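Local structure of beta-galactosidase (Geobacillus stearothermophilus, 4OIF) at residues A[557-568]-A[574-584]; A[347-357]-A[398-409]. The protein probably hydrolyses terminal non-reducing beta-D-galactose residues of beta-D-galactosides, as a zinc-binding, trimeric glycosidase of family GH42. All coordinates share one frame; numbering follows the deposited sequence.

Contact 1. Residues A[557-568]-A[574-584]; sequences TVIKIHAATVEG and FYADTPAVTSN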
loop_
_atom_site.group_PDB
_atom_site.type_symbol
_atom_site.label_atom_id
_atom_site.label_comp_id
_atom_site.label_asym_id
_atom_site.label_seq_id
_atom_site.Cartn_x
_atom_site.Cartn_y
_atom_site.Cartn_z
ATOM N N THR A 557 -22.992 -2.253 22.949
ATOM C CA THR A 557 -23.113 -3.529 23.631
ATOM C C THR A 557 -24.545 -3.786 24.074
ATOM O O THR A 557 -25.129 -2.975 24.786
ATOM C CB THR A 557 -22.185 -3.603 24.864
ATOM O OG1 THR A 557 -20.857 -3.188 24.502
ATOM C CG2 THR A 557 -22.148 -5.024 25.401
ATOM N N VAL A 558 -25.118 -4.911 23.659
ATOM C CA VAL A 558 -26.431 -5.283 24.173
ATOM C C VAL A 558 -26.236 -5.807 25.598
ATOM O O VAL A 558 -25.345 -6.616 25.851
ATOM C CB VAL A 558 -27.134 -6.336 23.285
ATOM C CG1 VAL A 558 -28.478 -6.734 23.889
ATOM C CG2 VAL A 558 -27.352 -5.795 21.871
ATOM N N ILE A 559 -27.058 -5.339 26.530
ATOM C CA ILE A 559 -26.850 -5.623 27.951
ATOM C C ILE A 559 -28.045 -6.273 28.660
ATOM O O ILE A 559 -29.189 -5.842 28.522
ATOM C CB ILE A 559 -26.489 -4.325 28.693
ATOM C CG1 ILE A 559 -25.089 -3.860 28.283
ATOM C CG2 ILE A 559 -26.594 -4.505 30.204
ATOM C CD1 ILE A 559 -24.850 -2.383 28.555
ATOM N N LYS A 560 -27.756 -7.315 29.426
ATOM C CA LYS A 560 -28.737 -7.959 30.294
ATOM C C LYS A 560 -28.610 -7.448 31.740
ATOM O O LYS A 560 -27.564 -7.612 32.371
ATOM C CB LYS A 560 -28.543 -9.475 30.243
ATOM C CG LYS A 560 -29.512 -10.294 31.083
ATOM C CD LYS A 560 -29.068 -11.754 31.086
ATOM C CE LYS A 560 -30.179 -12.716 31.466
ATOM N NZ LYS A 560 -29.734 -14.120 31.216
ATOM N N ILE A 561 -29.674 -6.842 32.263
ATOM C CA ILE A 561 -29.655 -6.252 33.609
ATOM C C ILE A 561 -29.979 -7.241 34.721
ATOM O O ILE A 561 -30.889 -8.054 34.599
ATOM C CB ILE A 561 -30.658 -5.080 33.727
ATOM C CG1 ILE A 561 -30.271 -3.953 32.775
ATOM C CG2 ILE A 561 -30.736 -4.566 35.159
ATOM C CD1 ILE A 561 -28.871 -3.476 32.961
ATOM N N HIS A 562 -29.229 -7.153 35.813
ATOM C CA HIS A 562 -29.541 -7.896 37.026
ATOM C C HIS A 562 -29.869 -6.934 38.167
ATOM O O HIS A 562 -30.958 -6.374 38.211
ATOM C CB HIS A 562 -28.375 -8.810 37.393
ATOM C CG HIS A 562 -28.088 -9.845 36.352
ATOM N ND1 HIS A 562 -29.022 -10.781 35.960
ATOM C CD2 HIS A 562 -26.982 -10.081 35.607
ATOM C CE1 HIS A 562 -28.501 -11.554 35.024
ATOM N NE2 HIS A 562 -27.264 -11.153 34.793
ATOM N N ALA A 563 -28.919 -6.727 39.075
ATOM C CA ALA A 563 -29.107 -5.795 40.183
ATOM C C ALA A 563 -28.881 -4.326 39.791
ATOM O O ALA A 563 -29.293 -3.411 40.512
ATOM C CB ALA A 563 -28.187 -6.171 41.326
ATOM N N ALA A 564 -28.244 -4.101 38.647
ATOM C CA ALA A 564 -27.761 -2.769 38.292
ATOM C C ALA A 564 -28.873 -1.778 37.963
ATOM O O ALA A 564 -29.968 -2.147 37.567
ATOM C CB ALA A 564 -26.795 -2.859 37.122
ATOM N N THR A 565 -28.560 -0.504 38.132
ATOM C CA THR A 565 -29.464 0.580 37.788
ATOM C C THR A 565 -29.173 1.010 36.356
ATOM O O THR A 565 -28.006 1.165 35.974
ATOM C CB THR A 565 -29.289 1.777 38.757
ATOM O OG1 THR A 565 -29.538 1.342 40.095
ATOM C CG2 THR A 565 -30.218 2.907 38.421
ATOM N N VAL A 566 -30.215 1.185 35.555
ATOM C CA VAL A 566 -30.025 1.655 34.195
ATOM C C VAL A 566 -29.866 3.163 34.183
ATOM O O VAL A 566 -30.782 3.880 34.558
ATOM C CB VAL A 566 -31.188 1.269 33.298
ATOM C CG1 VAL A 566 -30.977 1.837 31.902
ATOM C CG2 VAL A 566 -31.333 -0.249 33.261
ATOM N N GLU A 567 -28.696 3.637 33.762
ATOM C CA GLU A 567 -28.395 5.064 33.760
ATOM C C GLU A 567 -28.591 5.690 32.397
ATOM O O GLU A 567 -28.903 6.868 32.282
ATOM C CB GLU A 567 -26.965 5.299 34.222
ATOM C CG GLU A 567 -26.646 4.653 35.541
ATOM C CD GLU A 567 -27.210 5.428 36.706
ATOM O OE1 GLU A 567 -27.933 6.418 36.475
ATOM O OE2 GLU A 567 -26.930 5.053 37.860
ATOM N N GLY A 568 -28.400 4.899 31.354
ATOM C CA GLY A 568 -28.591 5.419 30.014
ATOM C C GLY A 568 -29.034 4.316 29.094
ATOM O O GLY A 568 -28.716 3.144 29.343
ATOM N N PHE A 574 -31.891 -2.066 16.547
ATOM C CA PHE A 574 -32.773 -3.095 17.094
ATOM C C PHE A 574 -32.722 -3.166 18.616
ATOM O O PHE A 574 -33.637 -3.704 19.225
ATOM C CB PHE A 574 -32.465 -4.483 16.476
ATOM C CG PHE A 574 -31.179 -5.120 16.952
ATOM C CD1 PHE A 574 -29.976 -4.865 16.295
ATOM C CD2 PHE A 574 -31.182 -6.019 18.012
ATOM C CE1 PHE A 574 -28.786 -5.465 16.710
ATOM C CE2 PHE A 574 -29.996 -6.634 18.441
ATOM C CZ PHE A 574 -28.794 -6.346 17.793
ATOM N N TYR A 575 -31.672 -2.623 19.229
ATOM C CA TYR A 575 -31.584 -2.616 20.680
ATOM C C TYR A 575 -31.959 -1.257 21.265
ATOM O O TYR A 575 -31.560 -0.916 22.386
ATOM C CB TYR A 575 -30.182 -3.016 21.140
ATOM C CG TYR A 575 -29.046 -2.469 20.298
ATOM C CD1 TYR A 575 -28.600 -3.159 19.176
ATOM C CD2 TYR A 575 -28.404 -1.279 20.638
ATOM C CE1 TYR A 575 -27.565 -2.683 18.412
ATOM C CE2 TYR A 575 -27.373 -0.788 19.875
ATOM C CZ TYR A 575 -26.950 -1.506 18.760
ATOM O OH TYR A 575 -25.912 -1.043 17.978
ATOM N N ALA A 576 -32.725 -0.484 20.499
ATOM C CA ALA A 576 -33.228 0.799 20.971
ATOM C C ALA A 576 -34.001 0.659 22.290
ATOM O O ALA A 576 -34.694 -0.334 22.511
ATOM C CB ALA A 576 -34.093 1.434 19.918
ATOM N N ASP A 577 -33.825 1.656 23.155
ATOM C CA ASP A 577 -34.474 1.732 24.468
ATOM C C ASP A 577 -34.047 0.617 25.411
ATOM O O ASP A 577 -34.719 0.349 26.398
ATOM C CB ASP A 577 -36.000 1.727 24.323
ATOM C CG ASP A 577 -36.504 2.883 23.486
ATOM O OD1 ASP A 577 -35.945 3.997 23.585
ATOM O OD2 ASP A 577 -37.461 2.680 22.721
ATOM N N THR A 578 -32.922 -0.031 25.116
ATOM C CA THR A 578 -32.357 -1.025 26.036
ATOM C C THR A 578 -31.157 -0.358 26.723
ATOM O O THR A 578 -30.695 0.668 26.253
ATOM C CB THR A 578 -31.950 -2.335 25.301
ATOM O OG1 THR A 578 -30.971 -2.048 24.300
ATOM C CG2 THR A 578 -33.156 -2.980 24.651
ATOM N N PRO A 579 -30.663 -0.915 27.843
ATOM C CA PRO A 579 -29.604 -0.230 28.596
ATOM C C PRO A 579 -28.259 -0.106 27.881
ATOM O O PRO A 579 -27.748 -1.076 27.319
ATOM C CB PRO A 579 -29.429 -1.112 29.840
ATOM C CG PRO A 579 -30.647 -1.919 29.919
ATOM C CD PRO A 579 -31.089 -2.146 28.522
ATOM N N ALA A 580 -27.676 1.086 27.952
ATOM C CA ALA A 580 -26.336 1.339 27.443
ATOM C C ALA A 580 -25.363 1.691 28.586
ATOM O O ALA A 580 -24.181 1.340 28.537
ATOM C CB ALA A 580 -26.373 2.449 26.423
ATOM N N VAL A 581 -25.848 2.389 29.609
ATOM C CA VAL A 581 -24.977 2.748 30.726
ATOM C C VAL A 581 -25.580 2.319 32.048
ATOM O O VAL A 581 -26.743 2.621 32.327
ATOM C CB VAL A 581 -24.704 4.255 30.783
ATOM C CG1 VAL A 581 -23.851 4.587 32.001
ATOM C CG2 VAL A 581 -24.010 4.705 29.526
ATOM N N THR A 582 -24.790 1.608 32.853
ATOM C CA THR A 582 -25.288 1.040 34.109
ATOM C C THR A 582 -24.384 1.349 35.305
ATOM O O THR A 582 -23.183 1.577 35.151
ATOM C CB THR A 582 -25.446 -0.500 34.022
ATOM O OG1 THR A 582 -24.155 -1.119 33.969
ATOM C CG2 THR A 582 -26.231 -0.895 32.801
ATOM N N SER A 583 -24.981 1.352 36.495
ATOM C CA SER A 583 -24.242 1.501 37.750
ATOM C C SER A 583 -24.718 0.461 38.742
ATOM O O SER A 583 -25.873 0.049 38.714
ATOM C CB SER A 583 -24.422 2.901 38.351
ATOM O OG SER A 583 -25.722 3.052 38.890
ATOM N N ASN A 584 -23.836 0.057 39.640
ATOM C CA ASN A 584 -24.195 -0.981 40.577
ATOM C C ASN A 584 -23.373 -0.949 41.862
ATOM O O ASN A 584 -22.146 -0.966 41.831
ATOM C CB ASN A 584 -24.051 -2.332 39.895
ATOM C CG ASN A 584 -24.621 -3.444 40.710
ATOM O OD1 ASN A 584 -25.821 -3.476 40.970
ATOM N ND2 ASN A 584 -23.774 -4.384 41.101
HETATM O O HOH W 1 -28.629 -3.169 25.983
#

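Contact 2. Residues A[347-357]-A[398-409]; sequences MQMIAHGSDSI and LKKMSGIVGTNR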
loop_
_atom_site.group_PDB
_atom_site.type_symbol
_atom_site.label_atom_id
_atom_site.label_comp_id
_atom_site.label_asym_id
_atom_site.label_seq_id
_atom_site.Cartn_x
_atom_site.Cartn_y
_atom_site.Cartn_z
ATOM N N MET A 347 8.356 22.308 30.337
ATOM C CA MET A 347 7.669 22.511 31.606
ATOM C C MET A 347 6.594 21.445 31.813
ATOM O O MET A 347 6.409 20.967 32.938
ATOM C CB MET A 347 7.056 23.907 31.679
ATOM C CG MET A 347 8.098 25.011 31.663
ATOM S SD MET A 347 9.216 24.922 33.074
ATOM C CE MET A 347 10.793 24.865 32.241
ATOM N N GLN A 348 5.903 21.062 30.736
ATOM C CA GLN A 348 4.887 20.019 30.848
ATOM C C GLN A 348 5.520 18.711 31.290
ATOM O O GLN A 348 4.951 17.961 32.098
ATOM C CB GLN A 348 4.145 19.806 29.534
ATOM C CG GLN A 348 3.013 18.802 29.691
ATOM C CD GLN A 348 2.414 18.333 28.380
ATOM O OE1 GLN A 348 3.072 18.346 27.332
ATOM N NE2 GLN A 348 1.156 17.896 28.435
ATOM N N MET A 349 6.707 18.444 30.755
ATOM C CA MET A 349 7.428 17.242 31.135
ATOM C C MET A 349 7.742 17.248 32.622
ATOM O O MET A 349 7.512 16.242 33.307
ATOM C CB MET A 349 8.703 17.100 30.312
ATOM C CG MET A 349 8.443 16.557 28.920
ATOM S SD MET A 349 7.868 14.852 28.980
ATOM C CE MET A 349 7.383 14.614 27.273
ATOM N N ILE A 350 8.251 18.371 33.128
ATOM C CA ILE A 350 8.529 18.449 34.567
ATOM C C ILE A 350 7.239 18.323 35.402
ATOM O O ILE A 350 7.229 17.740 36.483
ATOM C CB ILE A 350 9.258 19.768 34.927
ATOM C CG1 ILE A 350 10.538 19.904 34.095
ATOM C CG2 ILE A 350 9.572 19.856 36.441
ATOM C CD1 ILE A 350 11.521 18.775 34.310
ATOM N N ALA A 351 6.144 18.859 34.886
ATOM C CA ALA A 351 4.905 18.915 35.640
ATOM C C ALA A 351 4.286 17.525 35.861
ATOM O O ALA A 351 3.616 17.293 36.867
ATOM C CB ALA A 351 3.916 19.829 34.941
ATOM N N HIS A 352 4.508 16.609 34.923
ATOM C CA HIS A 352 3.934 15.277 35.022
ATOM C C HIS A 352 4.915 14.295 35.639
ATOM O O HIS A 352 4.629 13.107 35.708
ATOM C CB HIS A 352 3.478 14.773 33.650
ATOM C CG HIS A 352 2.170 15.348 33.194
ATOM N ND1 HIS A 352 0.970 14.687 33.354
ATOM C CD2 HIS A 352 1.874 16.523 32.589
ATOM C CE1 HIS A 352 -0.007 15.432 32.870
ATOM N NE2 HIS A 352 0.514 16.550 32.397
ATOM N N GLY A 353 6.062 14.790 36.108
ATOM C CA GLY A 353 6.937 13.974 36.931
ATOM C C GLY A 353 8.408 13.832 36.562
ATOM O O GLY A 353 9.181 13.262 37.330
ATOM N N SER A 354 8.817 14.345 35.411
ATOM C CA SER A 354 10.221 14.217 35.010
ATOM C C SER A 354 11.177 15.053 35.867
ATOM O O SER A 354 10.894 16.214 36.181
ATOM C CB SER A 354 10.388 14.610 33.544
ATOM O OG SER A 354 11.738 14.492 33.136
ATOM N N ASP A 355 12.308 14.461 36.245
ATOM C CA ASP A 355 13.390 15.208 36.893
ATOM C C ASP A 355 14.512 15.536 35.908
ATOM O O ASP A 355 15.651 15.783 36.310
ATOM C CB ASP A 355 13.954 14.436 38.091
ATOM C CG ASP A 355 13.065 14.540 39.317
ATOM O OD1 ASP A 355 12.204 15.447 39.360
ATOM O OD2 ASP A 355 13.227 13.718 40.244
ATOM N N SER A 356 14.188 15.563 34.620
ATOM C CA SER A 356 15.165 15.948 33.605
ATOM C C SER A 356 14.513 16.507 32.347
ATOM O O SER A 356 13.369 16.192 32.040
ATOM C CB SER A 356 16.044 14.757 33.221
ATOM O OG SER A 356 15.282 13.759 32.565
ATOM N N ILE A 357 15.259 17.355 31.647
ATOM C CA ILE A 357 14.998 17.710 30.266
ATOM C C ILE A 357 16.253 17.369 29.444
ATOM O O ILE A 357 17.303 18.048 29.507
ATOM C CB ILE A 357 14.616 19.198 30.097
ATOM C CG1 ILE A 357 13.351 19.533 30.905
ATOM C CG2 ILE A 357 14.402 19.515 28.633
ATOM C CD1 ILE A 357 12.088 18.810 30.451
ATOM N N LEU A 398 15.245 25.909 34.686
ATOM C CA LEU A 398 15.448 24.677 35.442
ATOM C C LEU A 398 16.380 24.894 36.622
ATOM O O LEU A 398 16.233 24.262 37.662
ATOM C CB LEU A 398 16.009 23.569 34.549
ATOM C CG LEU A 398 15.161 23.042 33.388
ATOM C CD1 LEU A 398 15.942 21.967 32.626
ATOM C CD2 LEU A 398 13.791 22.512 33.857
ATOM N N LYS A 399 17.350 25.782 36.463
ATOM C CA LYS A 399 18.239 26.066 37.583
ATOM C C LYS A 399 17.482 26.602 38.803
ATOM O O LYS A 399 17.918 26.414 39.934
ATOM C CB LYS A 399 19.337 27.039 37.154
ATOM C CG LYS A 399 20.337 26.373 36.223
ATOM C CD LYS A 399 21.451 27.290 35.750
ATOM C CE LYS A 399 22.539 26.461 35.065
ATOM N NZ LYS A 399 23.622 27.274 34.437
ATOM N N LYS A 400 16.337 27.243 38.582
ATOM C CA LYS A 400 15.543 27.761 39.695
ATOM C C LYS A 400 14.540 26.741 40.212
ATOM O O LYS A 400 13.675 27.089 41.013
ATOM C CB LYS A 400 14.779 29.027 39.294
ATOM C CG LYS A 400 15.616 30.120 38.656
ATOM C CD LYS A 400 14.736 31.288 38.220
ATOM C CE LYS A 400 15.525 32.339 37.438
ATOM N NZ LYS A 400 14.653 33.470 36.993
ATOM N N MET A 401 14.652 25.490 39.772
ATOM C CA MET A 401 13.604 24.506 40.056
ATOM C C MET A 401 14.072 23.265 40.823
ATOM O O MET A 401 13.408 22.233 40.803
ATOM C CB MET A 401 12.936 24.082 38.732
ATOM C CG MET A 401 12.000 25.147 38.156
ATOM S SD MET A 401 11.519 24.892 36.438
ATOM C CE MET A 401 10.461 23.451 36.549
ATOM N N SER A 402 15.195 23.363 41.526
ATOM C CA SER A 402 15.773 22.179 42.153
ATOM C C SER A 402 14.906 21.582 43.259
ATOM O O SER A 402 15.089 20.432 43.639
ATOM C CB SER A 402 17.154 22.509 42.706
ATOM O OG SER A 402 17.076 23.591 43.605
ATOM N N GLY A 403 13.962 22.358 43.776
ATOM C CA GLY A 403 13.077 21.881 44.826
ATOM C C GLY A 403 12.044 20.888 44.323
ATOM O O GLY A 403 11.470 20.110 45.088
ATOM N N ILE A 404 11.811 20.916 43.018
ATOM C CA ILE A 404 10.875 19.997 42.407
ATOM C C ILE A 404 11.505 18.597 42.281
ATOM O O ILE A 404 10.803 17.568 42.293
ATOM C CB ILE A 404 10.426 20.544 41.049
ATOM C CG1 ILE A 404 9.785 21.922 41.250
ATOM C CG2 ILE A 404 9.449 19.598 40.373
ATOM C CD1 ILE A 404 9.729 22.777 39.982
ATOM N N VAL A 405 12.832 18.562 42.202
ATOM C CA VAL A 405 13.556 17.302 42.065
ATOM C C VAL A 405 13.172 16.298 43.153
ATOM O O VAL A 405 13.248 16.588 44.350
ATOM C CB VAL A 405 15.083 17.520 42.099
ATOM C CG1 VAL A 405 15.815 16.179 42.092
ATOM C CG2 VAL A 405 15.514 18.372 40.920
ATOM N N GLY A 406 12.739 15.121 42.723
ATOM C CA GLY A 406 12.376 14.060 43.642
ATOM C C GLY A 406 10.968 14.148 44.195
ATOM O O GLY A 406 10.532 13.240 44.898
ATOM N N THR A 407 10.250 15.228 43.900
ATOM C CA THR A 407 8.861 15.315 44.350
ATOM C C THR A 407 7.959 14.360 43.570
ATOM O O THR A 407 8.130 14.160 42.357
ATOM C CB THR A 407 8.288 16.744 44.215
ATOM O OG1 THR A 407 8.404 17.183 42.851
ATOM C CG2 THR A 407 9.024 17.708 45.139
ATOM N N ASN A 408 6.993 13.788 44.275
ATOM C CA ASN A 408 6.003 12.909 43.665
ATOM C C ASN A 408 4.665 13.614 43.481
ATOM O O ASN A 408 4.568 14.837 43.659
ATOM C CB ASN A 408 5.841 11.646 44.509
ATOM C CG ASN A 408 7.121 10.810 44.549
ATOM O OD1 ASN A 408 7.477 10.146 43.566
ATOM N ND2 ASN A 408 7.820 10.845 45.681
ATOM N N ARG A 409 3.637 12.858 43.104
ATOM C CA ARG A 409 2.337 13.459 42.814
ATOM C C ARG A 409 1.224 12.427 42.820
ATOM O O ARG A 409 0.746 12.002 41.762
ATOM C CB ARG A 409 2.356 14.181 41.468
ATOM C CG ARG A 409 3.180 13.504 40.378
ATOM C CD ARG A 409 2.847 14.105 39.032
ATOM N NE ARG A 409 1.484 13.755 38.648
ATOM C CZ ARG A 409 0.745 14.448 37.792
ATOM N NH1 ARG A 409 1.232 15.547 37.236
ATOM N NH2 ARG A 409 -0.484 14.041 37.496
HETATM O O HOH W 2 7.305 12.489 40.148
#

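Contact 1. Residues A[557-568]-A[574-584]
Tyr575 meets Val558 at the edge of this contact. The CG2 branch of Val558 comes in obliquely on the ring, 4.0 Å from Tyr575 CD1. The phenol oxygen is hydrogen-bonded to Asp533. The chain then folds back in a type II turn, Tyr575 to Thr578. A water bridges the segments here. It accepts from Ile559 N and donates to Thr578 OG1 and Pro579 O. The Pro579 ring has isoleucine and valine against it. Its CG lies 3.5 Å from Ile561 CG1 and 3.8 Å from Val566 CG2. Ala580 N and Val581 N both donate to Gly568 O, from the same face of its carbonyl plane. Val581 O is likewise gripped twice, by Glu567 N at 2.6 Å and by Gly568 N at 3.0 Å. Thr582 lies on the same sheet face as Val566. Its CG2 and Ile561 CD1 meet tip to tip at 3.7 Å. Ser583, on the other face, exchanges backbone bonds with Thr565 in both directions. Its OG donates to the anti lone pair of Glu567 OE2 (2.6 Å). A bend in the Glu567 chain, chi2 -77°, turns the carboxylate to this hydroxyl. OE1 forms a salt bridge with Arg546, so each carboxylate oxygen has its own partner. Together strands 565-570 and 579-586 make an antiparallel beta hairpin with two classic bulges, in the mixed sheet of the trimerisation domain.

Contact 2. Residues A[347-357]-A[398-409]
Asp355 reaches across to the turn at Gly406 and makes a polar link between the two segments. Its CB points at segment 398-409. CG follows, anti to the carbonyl carbon (chi1 -78°), and stands 3.5 Å from Gly406 N. The two oxygens then share that N-H unequally. OD2 takes the stronger bond, 2.9 Å from Gly406 N, on its syn side but 33° out of the carboxylate plane. OD1 has only a weak bond to the same nitrogen and lies beside Val405 CA. OD1 also forms a salt bridge with Arg633, so the carboxylate sits between a backbone N-H and the Arg633 guanidinium. Gly406 belongs to a type II turn from Ile404 to Thr407.

Segment 347-357 belongs to the closing part of the TIM barrel; segment 398-409 is the end of helix 386-399 and the loop after it. Helix 341-351 leads into strand 356-359, the barrel strand that pairs with strand 16-21. A Schellman motif with Gly353 at C-prime ends the first helix. Arg409 lies beside this end. Its NH1 donates to Ala351 O at 3.0 Å, with the oxygen close to the guanidinium plane. The His352 ring is turned only 18° from that plane, and its ND1 is hydrogen-bonded to Asp308.

Farther up the helix the contact is apolar. Met401 CE touches Ile350 CG2 at 3.7 Å and Met347 SD at 4.0 Å. The Ile404 and Ile350 side chains cross at about a right angle, touching through their CG2 methyls. Leu398 divides its two methyls: CD2 faces Met347 CE and Ile350 CG1, while CD1 lies 3.9 Å from Ile357 CG1 on strand 356-359. Phe642 packs on Ile350, Ala351 and Met401.

Overall arrangement
The two contacts lie in different parts of the chain and do not touch. Their centres are 45 Å apart and their nearest atoms about 26 Å. Contact 2 is in the catalytic barrel, with its centre about 18 Å from the centre of the chain. The side chain of Ile357 is about 10 Å from that of Glu322, the predicted nucleophile. The centre of contact 1 lies farther out, about 35 Å from the centre of the chain, in the trimerisation domain and away from the active-site residues and the zinc site. It reaches another subunit: Phe574 packs on Arg386 of a second subunit, at the start of the helix whose last turn enters contact 2 in that copy.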